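Local coordinates for protein methylocystis parvus OBBP MbnE (PDB 5ICQ) that probably binds the copper-chelating peptide methanobactin in the periplasm and serves as the solute-binding component of its transport machinery, at residues Y267-D270 with G271-F275; W350-A353 with N354-G358; V148-S151 with F152-K156; K141-T144 with A145-L149; R545-E548 with D549-T552. One frame throughout, in Å; residues are numbered along the deposited sequence. Where two conformers were deposited one is given.

Five local contacts illustrate how a helix is begun, continued and finished within a periplasmic binding protein. From the N terminus, contact 4 turns the loop 141-144 into helix 145-158, and contact 3 carries that helix onward; the two share Val148 and Leu149, with centres about 11 Å apart. Contact 1 follows, closing the tight bend from strand 262-268 into helix 271-279. Contact 2 lies where helix 348-355 gives way to a turn, and contact 5 starts helix 547-563, about 43 Å from contact 1 between centres. None closes a long loop and none crosses another: apart from the overlapping pair, they follow in series.

Contact 1 (Y267-D270 with G271-F275); sequences YFRD and GNSLF
The torsions of Phe268 and Leu274 bring their side chains together: CG of Phe268 is turned to the side of its backbone N (chi1 -72°), whereas CG of Leu274 points opposite its own N, next to the carbonyl carbon (chi1 180°). The two side chains meet at roughly a right angle. CD1 of Leu274 touches Phe268 CD1 at 3.5 Å, and Leu274 CA lies over one face of the phenyl ring. The polar part of the bend is a helix start with Asp270 at the N-cap position. Its carbonyl takes two donors: Leu274 N, 3.2 Å from Asp270 O, gives the first helical bond almost straight on, and the hydroxyl Ser273 OG, also 3.2 Å from Asp270 O, reaches it tilted from the carbonyl plane. The serine side chain thus folds back onto the turn that precedes it. Arg269, bent twice along its chain, curls alongside, so that its NH2 comes 3.3 Å from Ser273 CB without a hydrogen bond to the hydroxyl. A sulfate ion, probably from the crystallisation liquor, lies close to Gly271. The bend joins the end of strand 262-268, which pairs with strand 65-71, to helix 271-279; Leu274 also leans on Pro71 and on Arg286 of strand 285-288, while Phe268 touches Ile283.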
loop_
_atom_site.group_PDB
_atom_site.type_symbol
_atom_site.label_atom_id
_atom_site.label_comp_id
_atom_site.label_asym_id
_atom_site.label_seq_id
_atom_site.Cartn_x
_atom_site.Cartn_y
_atom_site.Cartn_z
ATOM N N TYR A 267 1.034 -18.104 -14.352
ATOM C CA TYR A 267 -0.217 -17.789 -13.682
ATOM C C TYR A 267 -1.001 -19.066 -13.402
ATOM O O TYR A 267 -1.026 -19.985 -14.227
ATOM C CB TYR A 267 -1.051 -16.806 -14.517
ATOM C CG TYR A 267 -0.563 -15.380 -14.356
ATOM C CD1 TYR A 267 0.599 -14.944 -14.991
ATOM C CD2 TYR A 267 -1.242 -14.484 -13.547
ATOM C CE1 TYR A 267 1.056 -13.652 -14.831
ATOM C CE2 TYR A 267 -0.790 -13.183 -13.380
ATOM C CZ TYR A 267 0.360 -12.777 -14.034
ATOM O OH TYR A 267 0.810 -11.489 -13.873
ATOM N N PHE A 268 -1.632 -19.112 -12.228
ATOM C CA PHE A 268 -2.283 -20.315 -11.729
ATOM C C PHE A 268 -3.710 -20.002 -11.303
ATOM O O PHE A 268 -3.969 -18.969 -10.679
ATOM C CB PHE A 268 -1.509 -20.926 -10.537
ATOM C CG PHE A 268 -0.204 -21.575 -10.928
ATOM C CD1 PHE A 268 0.950 -20.820 -11.058
ATOM C CD2 PHE A 268 -0.138 -22.942 -11.172
ATOM C CE1 PHE A 268 2.149 -21.421 -11.424
ATOM C CE2 PHE A 268 1.057 -23.548 -11.539
ATOM C CZ PHE A 268 2.202 -22.783 -11.670
ATOM N N ARG A 269 -4.615 -20.931 -11.630
ATOM C CA ARG A 269 -6.036 -20.939 -11.281
ATOM C C ARG A 269 -6.325 -20.374 -9.897
ATOM O O ARG A 269 -7.001 -19.349 -9.762
ATOM C CB ARG A 269 -6.593 -22.371 -11.340
ATOM C CG ARG A 269 -6.744 -22.992 -12.730
ATOM C CD ARG A 269 -5.403 -23.267 -13.402
ATOM N NE ARG A 269 -4.567 -24.191 -12.639
ATOM C CZ ARG A 269 -3.292 -24.446 -12.920
ATOM N NH1 ARG A 269 -2.702 -23.840 -13.941
ATOM N NH2 ARG A 269 -2.606 -25.306 -12.180
ATOM N N ASP A 270 -5.849 -21.054 -8.858
ATOM C CA ASP A 270 -6.079 -20.603 -7.495
ATOM C C ASP A 270 -4.928 -21.065 -6.612
ATOM O O ASP A 270 -3.962 -21.680 -7.078
ATOM C CB ASP A 270 -7.428 -21.098 -6.958
ATOM C CG ASP A 270 -7.546 -22.616 -6.958
ATOM O OD1 ASP A 270 -8.607 -23.115 -6.524
ATOM O OD2 ASP A 270 -6.600 -23.312 -7.394
ATOM N N GLY A 271 -5.068 -20.787 -5.314
ATOM C CA GLY A 271 -3.956 -20.954 -4.395
ATOM C C GLY A 271 -3.440 -22.377 -4.301
ATOM O O GLY A 271 -2.235 -22.594 -4.165
ATOM N N ASN A 272 -4.333 -23.371 -4.376
ATOM C CA ASN A 272 -3.893 -24.746 -4.149
ATOM C C ASN A 272 -2.994 -25.242 -5.273
ATOM O O ASN A 272 -1.965 -25.877 -5.015
ATOM C CB ASN A 272 -5.087 -25.684 -3.981
ATOM C CG ASN A 272 -4.664 -27.075 -3.530
ATOM O OD1 ASN A 272 -4.588 -28.010 -4.330
ATOM N ND2 ASN A 272 -4.361 -27.209 -2.242
ATOM N N SER A 273 -3.361 -24.977 -6.531
ATOM C CA SER A 273 -2.492 -25.423 -7.617
ATOM C C SER A 273 -1.191 -24.625 -7.644
ATOM O O SER A 273 -0.143 -25.161 -8.023
ATOM C CB SER A 273 -3.220 -25.330 -8.961
ATOM O OG SER A 273 -3.772 -24.039 -9.168
ATOM N N LEU A 274 -1.242 -23.355 -7.245
ATOM C CA LEU A 274 -0.019 -22.568 -7.105
ATOM C C LEU A 274 0.887 -23.167 -6.033
ATOM O O LEU A 274 2.101 -23.302 -6.233
ATOM C CB LEU A 274 -0.387 -21.119 -6.771
ATOM C CG LEU A 274 0.721 -20.072 -6.567
ATOM C CD1 LEU A 274 1.704 -20.066 -7.725
ATOM C CD2 LEU A 274 0.109 -18.692 -6.369
ATOM N N PHE A 275 0.302 -23.561 -4.895
ATOM C CA PHE A 275 1.078 -24.182 -3.823
ATOM C C PHE A 275 1.634 -25.533 -4.249
ATOM O O PHE A 275 2.787 -25.858 -3.939
ATOM C CB PHE A 275 0.210 -24.324 -2.568
ATOM C CG PHE A 275 0.964 -24.782 -1.338
ATOM C CD1 PHE A 275 2.185 -24.214 -0.998
ATOM C CD2 PHE A 275 0.433 -25.756 -0.506
ATOM C CE1 PHE A 275 2.869 -24.620 0.137
ATOM C CE2 PHE A 275 1.110 -26.161 0.632
ATOM C CZ PHE A 275 2.327 -25.591 0.954
#

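Contact 2 (W350-A353 with N354-G358); sequences WVNA and NYYAG
Trp350 and Asn354 sit one turn apart near the C-terminal end of helix 348-355, where the chain leaves the helix through a turn. The indole offers a flat surface and the asparagine lies on it: the amide is stacked at 29° to the ring, with ND2 over the five-membered part and Asn354 CB almost exactly above the centre of the six-membered ring, a CH-pi contact. The same amide nitrogen reaches back to the backbone, Asn354 ND2 donating to Trp350 O at 2.9 Å. The Tyr355 ring meets the indole obliquely, its CE2 3.8 Å from Trp350 CZ3. Val351 lies between, CG1 at the indole edge in its plane, with looser contacts to both tyrosines, while Tyr355 CB rests over the centre of the Tyr356 ring. Tyr356 OH is hydrogen-bonded to Asp454 OD1 of helix 453-467. At the other end, Gly358 folds against the flat amide of Asn352, whose OD1 accepts from Tyr360 N. Asn352 O accepts from Tyr356 N, a helical bond, and from Gly358 N, brought back by the positive phi of Ala357; the two reach it from opposite faces of its plane. A water spans the turn, donating to Ala353 O and accepting from Ala357 N at 2.9 Å.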
loop_
_atom_site.group_PDB
_atom_site.type_symbol
_atom_site.label_atom_id
_atom_site.label_comp_id
_atom_site.label_asym_id
_atom_site.label_seq_id
_atom_site.Cartn_x
_atom_site.Cartn_y
_atom_site.Cartn_z
ATOM N N TRP A 350 -10.409 -14.380 20.762
ATOM C CA TRP A 350 -11.203 -15.544 20.381
ATOM C C TRP A 350 -11.073 -15.850 18.888
ATOM O O TRP A 350 -10.886 -17.013 18.505
ATOM C CB TRP A 350 -12.671 -15.334 20.769
ATOM C CG TRP A 350 -13.514 -16.561 20.536
ATOM C CD1 TRP A 350 -13.765 -17.567 21.427
ATOM C CD2 TRP A 350 -14.201 -16.915 19.328
ATOM N NE1 TRP A 350 -14.577 -18.518 20.852
ATOM C CE2 TRP A 350 -14.862 -18.139 19.564
ATOM C CE3 TRP A 350 -14.339 -16.305 18.078
ATOM C CZ2 TRP A 350 -15.639 -18.771 18.589
ATOM C CZ3 TRP A 350 -15.106 -16.933 17.106
ATOM C CH2 TRP A 350 -15.750 -18.157 17.370
ATOM N N VAL A 351 -11.184 -14.839 18.014
ATOM C CA VAL A 351 -11.092 -15.159 16.591
ATOM C C VAL A 351 -9.677 -15.607 16.237
ATOM O O VAL A 351 -9.493 -16.530 15.435
ATOM C CB VAL A 351 -11.563 -13.998 15.680
ATOM C CG1 VAL A 351 -13.007 -13.584 15.995
ATOM C CG2 VAL A 351 -10.631 -12.822 15.713
ATOM N N ASN A 352 -8.658 -14.977 16.834
ATOM C CA ASN A 352 -7.282 -15.355 16.516
ATOM C C ASN A 352 -7.029 -16.821 16.853
ATOM O O ASN A 352 -6.427 -17.557 16.065
ATOM C CB ASN A 352 -6.308 -14.453 17.277
ATOM C CG ASN A 352 -4.906 -14.451 16.674
ATOM O OD1 ASN A 352 -4.733 -14.644 15.476
ATOM N ND2 ASN A 352 -3.903 -14.211 17.514
ATOM N N ALA A 353 -7.513 -17.267 18.007
ATOM C CA ALA A 353 -7.299 -18.652 18.411
ATOM C C ALA A 353 -8.174 -19.620 17.625
ATOM O O ALA A 353 -7.766 -20.762 17.384
ATOM C CB ALA A 353 -7.565 -18.807 19.910
ATOM N N ASN A 354 -9.371 -19.196 17.211
ATOM C CA ASN A 354 -10.305 -20.141 16.606
ATOM C C ASN A 354 -10.219 -20.203 15.090
ATOM O O ASN A 354 -10.576 -21.232 14.506
ATOM C CB ASN A 354 -11.740 -19.804 17.025
ATOM C CG ASN A 354 -12.085 -20.362 18.394
ATOM O OD1 ASN A 354 -12.455 -21.529 18.521
ATOM N ND2 ASN A 354 -11.936 -19.541 19.426
ATOM N N TYR A 355 -9.780 -19.138 14.423
ATOM C CA TYR A 355 -9.704 -19.177 12.967
ATOM C C TYR A 355 -8.296 -19.065 12.411
ATOM O O TYR A 355 -8.054 -19.535 11.293
ATOM C CB TYR A 355 -10.549 -18.055 12.340
ATOM C CG TYR A 355 -12.033 -18.245 12.525
ATOM C CD1 TYR A 355 -12.676 -19.326 11.943
ATOM C CD2 TYR A 355 -12.789 -17.348 13.269
ATOM C CE1 TYR A 355 -14.027 -19.521 12.099
ATOM C CE2 TYR A 355 -14.161 -17.532 13.429
ATOM C CZ TYR A 355 -14.768 -18.626 12.836
ATOM O OH TYR A 355 -16.120 -18.857 12.968
ATOM N N TYR A 356 -7.362 -18.451 13.131
ATOM C CA TYR A 356 -6.107 -18.055 12.498
ATOM C C TYR A 356 -4.886 -18.674 13.160
ATOM O O TYR A 356 -3.767 -18.191 12.945
ATOM C CB TYR A 356 -5.992 -16.531 12.470
ATOM C CG TYR A 356 -7.184 -15.894 11.783
ATOM C CD1 TYR A 356 -7.480 -16.180 10.451
ATOM C CD2 TYR A 356 -8.013 -15.016 12.466
ATOM C CE1 TYR A 356 -8.579 -15.599 9.817
ATOM C CE2 TYR A 356 -9.114 -14.433 11.844
ATOM C CZ TYR A 356 -9.389 -14.727 10.525
ATOM O OH TYR A 356 -10.478 -14.137 9.919
ATOM N N ALA A 357 -5.082 -19.737 13.943
ATOM C CA ALA A 357 -3.993 -20.479 14.580
ATOM C C ALA A 357 -3.129 -19.574 15.450
ATOM O O ALA A 357 -1.940 -19.839 15.654
ATOM C CB ALA A 357 -3.135 -21.217 13.543
ATOM N N GLY A 358 -3.725 -18.499 15.967
ATOM C CA GLY A 358 -3.010 -17.558 16.813
ATOM C C GLY A 358 -1.932 -16.756 16.119
ATOM O O GLY A 358 -1.100 -16.142 16.792
HETATM O O HOH W 1 -7.186 -21.708 14.317
#

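Contact 3 (V148-S151 with F152-K156); sequences VLFS and FDLLK
Phe150 and Leu154 make the apolar side-chain contact here, the ring end meeting the leucine obliquely, with Phe150 CZ 4.3 Å from Leu154 CD2. Beneath it runs the regular hydrogen bonding of an alpha helix. Four successive amides, those of Phe152, Asp153, Leu154 and Leu155, donate to the carbonyls four residues earlier, the bond from Phe152 N to Val148 O being 2.9 Å long. A second group of contacts sets side-chain carbons against these carbonyls. Phe152 CB lies 3.4 Å from Val148 O, and Leu155, its CG turned beside the backbone N (chi1 -67°), lays CG 3.2 Å from Ser151 O. Asp153 is the less comfortable member: its OD2 stands 3.1 Å from Leu149 O, a pair of acceptors with no bond between them. The hydroxyl of Ser151 bonds to Asp147 O one turn back and to Leu203 N in a neighbouring loop, so a buried oxygen is provided for. Apolar residues face several neighbours at once: Leu149 and Phe152 press on strand 172-175, Val148 on strand 180-184, and Leu155 on Met200. What results is a largely buried alpha helix laid on the antiparallel strands 172-175 and 180-184, with loop residues such as Phe213, which Leu154 touches, on other sides and Asp153 exposed.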
loop_
_atom_site.group_PDB
_atom_site.type_symbol
_atom_site.label_atom_id
_atom_site.label_comp_id
_atom_site.label_asym_id
_atom_site.label_seq_id
_atom_site.Cartn_x
_atom_site.Cartn_y
_atom_site.Cartn_z
ATOM N N VAL A 148 9.843 11.865 -22.914
ATOM C CA VAL A 148 9.285 12.189 -21.602
ATOM C C VAL A 148 8.019 13.022 -21.749
ATOM O O VAL A 148 7.025 12.787 -21.052
ATOM C CB VAL A 148 10.332 12.908 -20.735
ATOM C CG1 VAL A 148 9.733 13.275 -19.363
ATOM C CG2 VAL A 148 11.574 12.041 -20.567
ATOM N N LEU A 149 8.036 14.017 -22.648
ATOM C CA LEU A 149 6.850 14.851 -22.848
ATOM C C LEU A 149 5.722 14.064 -23.504
ATOM O O LEU A 149 4.544 14.275 -23.189
ATOM C CB LEU A 149 7.205 16.077 -23.691
ATOM C CG LEU A 149 8.137 17.099 -23.031
ATOM C CD1 LEU A 149 8.396 18.274 -23.968
ATOM C CD2 LEU A 149 7.558 17.588 -21.709
ATOM N N PHE A 150 6.061 13.183 -24.450
ATOM C CA PHE A 150 5.068 12.283 -25.032
ATOM C C PHE A 150 4.403 11.431 -23.957
ATOM O O PHE A 150 3.176 11.252 -23.957
ATOM C CB PHE A 150 5.751 11.399 -26.079
ATOM C CG PHE A 150 4.995 10.141 -26.427
ATOM C CD1 PHE A 150 3.965 10.175 -27.354
ATOM C CD2 PHE A 150 5.342 8.923 -25.861
ATOM C CE1 PHE A 150 3.270 9.025 -27.700
ATOM C CE2 PHE A 150 4.646 7.762 -26.192
ATOM C CZ PHE A 150 3.607 7.817 -27.127
ATOM N N SER A 151 5.204 10.896 -23.029
ATOM C CA SER A 151 4.660 10.038 -21.983
ATOM C C SER A 151 3.808 10.838 -21.011
ATOM O O SER A 151 2.737 10.382 -20.590
ATOM C CB SER A 151 5.800 9.336 -21.244
ATOM O OG SER A 151 6.569 8.529 -22.127
ATOM N N PHE A 152 4.289 12.022 -20.625
ATOM C CA PHE A 152 3.520 12.902 -19.752
ATOM C C PHE A 152 2.165 13.233 -20.364
ATOM O O PHE A 152 1.128 13.104 -19.705
ATOM C CB PHE A 152 4.319 14.177 -19.483
ATOM C CG PHE A 152 3.549 15.231 -18.735
ATOM C CD1 PHE A 152 3.380 15.138 -17.361
ATOM C CD2 PHE A 152 3.009 16.321 -19.404
ATOM C CE1 PHE A 152 2.672 16.113 -16.665
ATOM C CE2 PHE A 152 2.299 17.301 -18.710
ATOM C CZ PHE A 152 2.136 17.193 -17.340
ATOM N N ASP A 153 2.155 13.663 -21.629
ATOM C CA ASP A 153 0.893 14.009 -22.289
ATOM C C ASP A 153 -0.046 12.813 -22.384
ATOM O O ASP A 153 -1.256 12.944 -22.156
ATOM C CB ASP A 153 1.160 14.562 -23.684
ATOM C CG ASP A 153 1.810 15.922 -23.654
ATOM O OD1 ASP A 153 1.573 16.671 -22.680
ATOM O OD2 ASP A 153 2.541 16.244 -24.615
ATOM N N LEU A 154 0.490 11.643 -22.740
ATOM C CA LEU A 154 -0.340 10.451 -22.897
ATOM C C LEU A 154 -0.943 10.025 -21.567
ATOM O O LEU A 154 -2.134 9.701 -21.482
ATOM C CB LEU A 154 0.489 9.307 -23.485
ATOM C CG LEU A 154 -0.168 7.924 -23.555
ATOM C CD1 LEU A 154 -1.383 7.953 -24.485
ATOM C CD2 LEU A 154 0.841 6.884 -24.018
ATOM N N LEU A 155 -0.127 10.009 -20.516
ATOM C CA LEU A 155 -0.603 9.529 -19.226
ATOM C C LEU A 155 -1.523 10.540 -18.562
ATOM O O LEU A 155 -2.446 10.153 -17.829
ATOM C CB LEU A 155 0.592 9.205 -18.331
ATOM C CG LEU A 155 1.387 8.015 -18.864
ATOM C CD1 LEU A 155 2.762 7.907 -18.190
ATOM C CD2 LEU A 155 0.595 6.725 -18.694
ATOM N N LYS A 156 -1.288 11.831 -18.801
ATOM C CA LYS A 156 -2.210 12.848 -18.311
ATOM C C LYS A 156 -3.600 12.653 -18.900
ATOM O O LYS A 156 -4.609 12.848 -18.212
ATOM C CB LYS A 156 -1.689 14.242 -18.650
ATOM C CG LYS A 156 -2.618 15.349 -18.168
ATOM C CD LYS A 156 -1.926 16.706 -18.158
ATOM C CE LYS A 156 -1.896 17.331 -19.533
ATOM N NZ LYS A 156 -1.915 18.825 -19.433
#

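Contact 4 (K141-T144 with A145-L149); sequences KPIT and AEDVL
Asp147 reaches back from the first turn of helix 145-158 to Thr144, and its side chain can be traced atom by atom. CB lies 3.5 Å from Thr144 O, the carbonyl to which the residue's own amide also donates, Asp147 N to Thr144 O being 2.9 Å with the donor well above the carbonyl plane. With CG opposite the carbonyl carbon (chi1 -63°), the carboxylate swings toward the start of the helix. There the oxygens part. OD2 accepts from Thr144 N at 3.0 Å in a nearly straight bond (168°) on its anti lone pair, and it also takes a hydrogen from a water at 2.6 Å; Ile143 CA lies close beside it. OD1 accepts from Lys205 N. This is a capping box, with Thr144 as N-cap: the aspartate carboxylate accepts from the N-cap amide, and the threonine hydroxyl accepts from the helix amide of Glu146. That second bond is weak, Glu146 N lying 3.4 Å from Thr144 OG1. The amide of Val148 makes a similarly weak bond to Thr144 O, while one methyl, CG2, lies 3.9 Å from that oxygen. Glu146 stretches away from the box, its OE2 forming a salt bridge with Lys205 NZ. On another side of the helix Ala145 rests on Val181 and Ala175, in strands 180-184 and 172-175.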
loop_
_atom_site.group_PDB
_atom_site.type_symbol
_atom_site.label_atom_id
_atom_site.label_comp_id
_atom_site.label_asym_id
_atom_site.label_seq_id
_atom_site.Cartn_x
_atom_site.Cartn_y
_atom_site.Cartn_z
ATOM N N LYS A 141 17.240 2.888 -29.603
ATOM C CA LYS A 141 16.870 4.287 -29.832
ATOM C C LYS A 141 17.129 5.118 -28.578
ATOM O O LYS A 141 16.656 4.758 -27.494
ATOM C CB LYS A 141 15.395 4.397 -30.228
ATOM C CG LYS A 141 15.020 5.725 -30.885
ATOM C CD LYS A 141 15.330 5.684 -32.389
ATOM C CE LYS A 141 15.222 7.059 -33.049
ATOM N NZ LYS A 141 13.824 7.469 -33.337
ATOM N N PRO A 142 17.849 6.237 -28.684
ATOM C CA PRO A 142 18.102 7.072 -27.499
ATOM C C PRO A 142 16.814 7.606 -26.894
ATOM O O PRO A 142 15.865 7.945 -27.602
ATOM C CB PRO A 142 18.963 8.219 -28.047
ATOM C CG PRO A 142 19.627 7.648 -29.262
ATOM C CD PRO A 142 18.622 6.688 -29.857
ATOM N N ILE A 143 16.791 7.687 -25.569
ATOM C CA ILE A 143 15.714 8.384 -24.875
ATOM C C ILE A 143 15.993 9.883 -24.910
ATOM O O ILE A 143 17.102 10.324 -24.581
ATOM C CB ILE A 143 15.591 7.881 -23.428
ATOM C CG1 ILE A 143 15.405 6.360 -23.410
ATOM C CG2 ILE A 143 14.449 8.611 -22.711
ATOM C CD1 ILE A 143 15.186 5.764 -21.993
ATOM N N THR A 144 14.993 10.678 -25.302
ATOM C CA THR A 144 15.150 12.135 -25.310
ATOM C C THR A 144 13.983 12.789 -24.576
ATOM O O THR A 144 13.006 12.135 -24.199
ATOM C CB THR A 144 15.247 12.701 -26.734
ATOM O OG1 THR A 144 13.992 12.537 -27.400
ATOM C CG2 THR A 144 16.347 11.984 -27.526
ATOM N N ALA A 145 14.090 14.111 -24.391
ATOM C CA ALA A 145 13.012 14.855 -23.744
ATOM C C ALA A 145 11.688 14.673 -24.477
ATOM O O ALA A 145 10.621 14.696 -23.850
ATOM C CB ALA A 145 13.375 16.338 -23.659
ATOM N N GLU A 146 11.741 14.478 -25.799
ATOM C CA GLU A 146 10.530 14.227 -26.575
ATOM C C GLU A 146 9.776 12.999 -26.063
ATOM O O GLU A 146 8.540 13.001 -26.030
ATOM C CB GLU A 146 10.898 14.075 -28.058
ATOM C CG GLU A 146 9.730 13.810 -29.013
ATOM C CD GLU A 146 10.177 13.569 -30.465
ATOM O OE1 GLU A 146 11.268 12.989 -30.681
ATOM O OE2 GLU A 146 9.431 13.962 -31.394
ATOM N N ASP A 147 10.495 11.942 -25.649
ATOM C CA ASP A 147 9.820 10.764 -25.098
ATOM C C ASP A 147 9.178 11.063 -23.751
ATOM O O ASP A 147 8.096 10.547 -23.448
ATOM C CB ASP A 147 10.792 9.589 -24.946
ATOM C CG ASP A 147 11.356 9.129 -26.270
ATOM O OD1 ASP A 147 10.560 8.636 -27.095
ATOM O OD2 ASP A 147 12.586 9.260 -26.481
ATOM N N VAL A 148 9.843 11.865 -22.914
ATOM C CA VAL A 148 9.285 12.189 -21.602
ATOM C C VAL A 148 8.019 13.022 -21.749
ATOM O O VAL A 148 7.025 12.787 -21.052
ATOM C CB VAL A 148 10.332 12.908 -20.735
ATOM C CG1 VAL A 148 9.733 13.275 -19.363
ATOM C CG2 VAL A 148 11.574 12.041 -20.567
ATOM N N LEU A 149 8.036 14.017 -22.648
ATOM C CA LEU A 149 6.850 14.851 -22.848
ATOM C C LEU A 149 5.722 14.064 -23.504
ATOM O O LEU A 149 4.544 14.275 -23.189
ATOM C CB LEU A 149 7.205 16.077 -23.691
ATOM C CG LEU A 149 8.137 17.099 -23.031
ATOM C CD1 LEU A 149 8.396 18.274 -23.968
ATOM C CD2 LEU A 149 7.558 17.588 -21.709
HETATM O O HOH W 2 13.348 10.558 -28.643
#

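Contact 5 (R545-E548 with D549-T552); sequences RSQE and DFVT
The carbonyl oxygen of Glu548 is gripped twice by Thr552: the hydroxyl, Thr552 OG1, donates to Glu548 O at 2.9 Å, and the backbone Thr552 N donates to the same oxygen at 3.1 Å. The two donors come from opposite faces of the carbonyl plane. What puts the hydroxyl there is its first torsion (chi1 -62°), which swings OG1 back beside the threonine's own N and over the preceding turn. Ser546 is the N-cap, just before helix 547-563. Ser546 OG accepts from Asp549 N at 3.0 Å, close to straight, and Phe550 N follows with a bond to Ser546 O. In a classical capping box the acid three residues on would bind the cap residue's amide directly; here a water takes that place, accepting from Ser546 N at 2.9 Å and donating to Asp549 OD2 at 2.6 Å. A second water lies 2.7 Å from Ser546 OG and donates weakly to Asp549 OD1, so the carboxylate is held to the cap through solvent. Further along, Val551 sets CG2 3.3 Å from Gln547 O. Helix 547-563 meets different neighbours on its several sides: the Phe550 ring stacks on His41 and touches Pro505, Val551 leans on Leu372, and Thr552 packs on Lys382, Glu383 and Leu386 of helix 381-387.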
loop_
_atom_site.group_PDB
_atom_site.type_symbol
_atom_site.label_atom_id
_atom_site.label_comp_id
_atom_site.label_asym_id
_atom_site.label_seq_id
_atom_site.Cartn_x
_atom_site.Cartn_y
_atom_site.Cartn_z
ATOM N N ARG A 545 8.055 19.704 6.082
ATOM C CA ARG A 545 9.232 19.612 5.228
ATOM C C ARG A 545 10.285 18.663 5.774
ATOM O O ARG A 545 10.791 17.821 5.026
ATOM C CB ARG A 545 9.830 21.008 4.986
ATOM C CG ARG A 545 8.915 21.878 4.135
ATOM C CD ARG A 545 9.625 23.098 3.613
ATOM N NE ARG A 545 8.751 23.941 2.806
ATOM C CZ ARG A 545 9.194 24.932 2.039
ATOM N NH1 ARG A 545 10.494 25.188 1.984
ATOM N NH2 ARG A 545 8.343 25.666 1.332
ATOM N N SER A 546 10.619 18.757 7.059
ATOM C CA SER A 546 11.631 17.881 7.627
ATOM C C SER A 546 11.026 16.536 7.995
ATOM O O SER A 546 9.824 16.419 8.248
ATOM C CB SER A 546 12.265 18.508 8.866
ATOM O OG SER A 546 11.351 18.504 9.950
ATOM N N GLN A 547 11.875 15.509 8.029
ATOM C CA GLN A 547 11.388 14.182 8.395
ATOM C C GLN A 547 10.838 14.184 9.819
ATOM O O GLN A 547 9.835 13.518 10.111
ATOM C CB GLN A 547 12.514 13.157 8.242
ATOM C CG GLN A 547 12.074 11.708 8.383
ATOM C CD GLN A 547 11.190 11.251 7.233
ATOM O OE1 GLN A 547 11.396 11.643 6.081
ATOM N NE2 GLN A 547 10.198 10.426 7.540
ATOM N N GLU A 548 11.469 14.951 10.712
ATOM C CA GLU A 548 11.008 15.012 12.095
ATOM C C GLU A 548 9.638 15.670 12.191
ATOM O O GLU A 548 8.764 15.198 12.933
ATOM C CB GLU A 548 12.033 15.762 12.949
ATOM C CG GLU A 548 11.583 16.026 14.373
ATOM C CD GLU A 548 12.703 16.557 15.255
ATOM O OE1 GLU A 548 13.889 16.408 14.884
ATOM O OE2 GLU A 548 12.390 17.122 16.324
ATOM N N ASP A 549 9.424 16.758 11.450
ATOM C CA ASP A 549 8.111 17.392 11.458
ATOM C C ASP A 549 7.060 16.511 10.798
ATOM O O ASP A 549 5.889 16.554 11.190
ATOM C CB ASP A 549 8.177 18.751 10.767
ATOM C CG ASP A 549 8.955 19.776 11.584
ATOM O OD1 ASP A 549 9.347 19.448 12.724
ATOM O OD2 ASP A 549 9.164 20.904 11.090
ATOM N N PHE A 550 7.453 15.724 9.793
ATOM C CA PHE A 550 6.520 14.787 9.169
ATOM C C PHE A 550 6.071 13.716 10.154
ATOM O O PHE A 550 4.874 13.439 10.277
ATOM C CB PHE A 550 7.160 14.143 7.941
ATOM C CG PHE A 550 6.241 13.198 7.197
ATOM C CD1 PHE A 550 5.090 13.669 6.581
ATOM C CD2 PHE A 550 6.546 11.852 7.097
ATOM C CE1 PHE A 550 4.251 12.804 5.872
ATOM C CE2 PHE A 550 5.717 10.981 6.387
ATOM C CZ PHE A 550 4.564 11.464 5.785
ATOM N N VAL A 551 7.017 13.104 10.870
ATOM C CA VAL A 551 6.653 12.091 11.858
ATOM C C VAL A 551 5.722 12.684 12.909
ATOM O O VAL A 551 4.704 12.079 13.274
ATOM C CB VAL A 551 7.919 11.481 12.489
ATOM C CG1 VAL A 551 7.565 10.597 13.676
ATOM C CG2 VAL A 551 8.681 10.682 11.441
ATOM N N THR A 552 6.046 13.888 13.394
ATOM C CA THR A 552 5.186 14.580 14.350
ATOM C C THR A 552 3.757 14.685 13.833
ATOM O O THR A 552 2.794 14.350 14.540
ATOM C CB THR A 552 5.759 15.978 14.634
ATOM O OG1 THR A 552 7.060 15.843 15.214
ATOM C CG2 THR A 552 4.875 16.745 15.602
HETATM O O HOH W 3 9.636 21.024 8.535
HETATM O O HOH W 4 12.515 20.023 11.804
#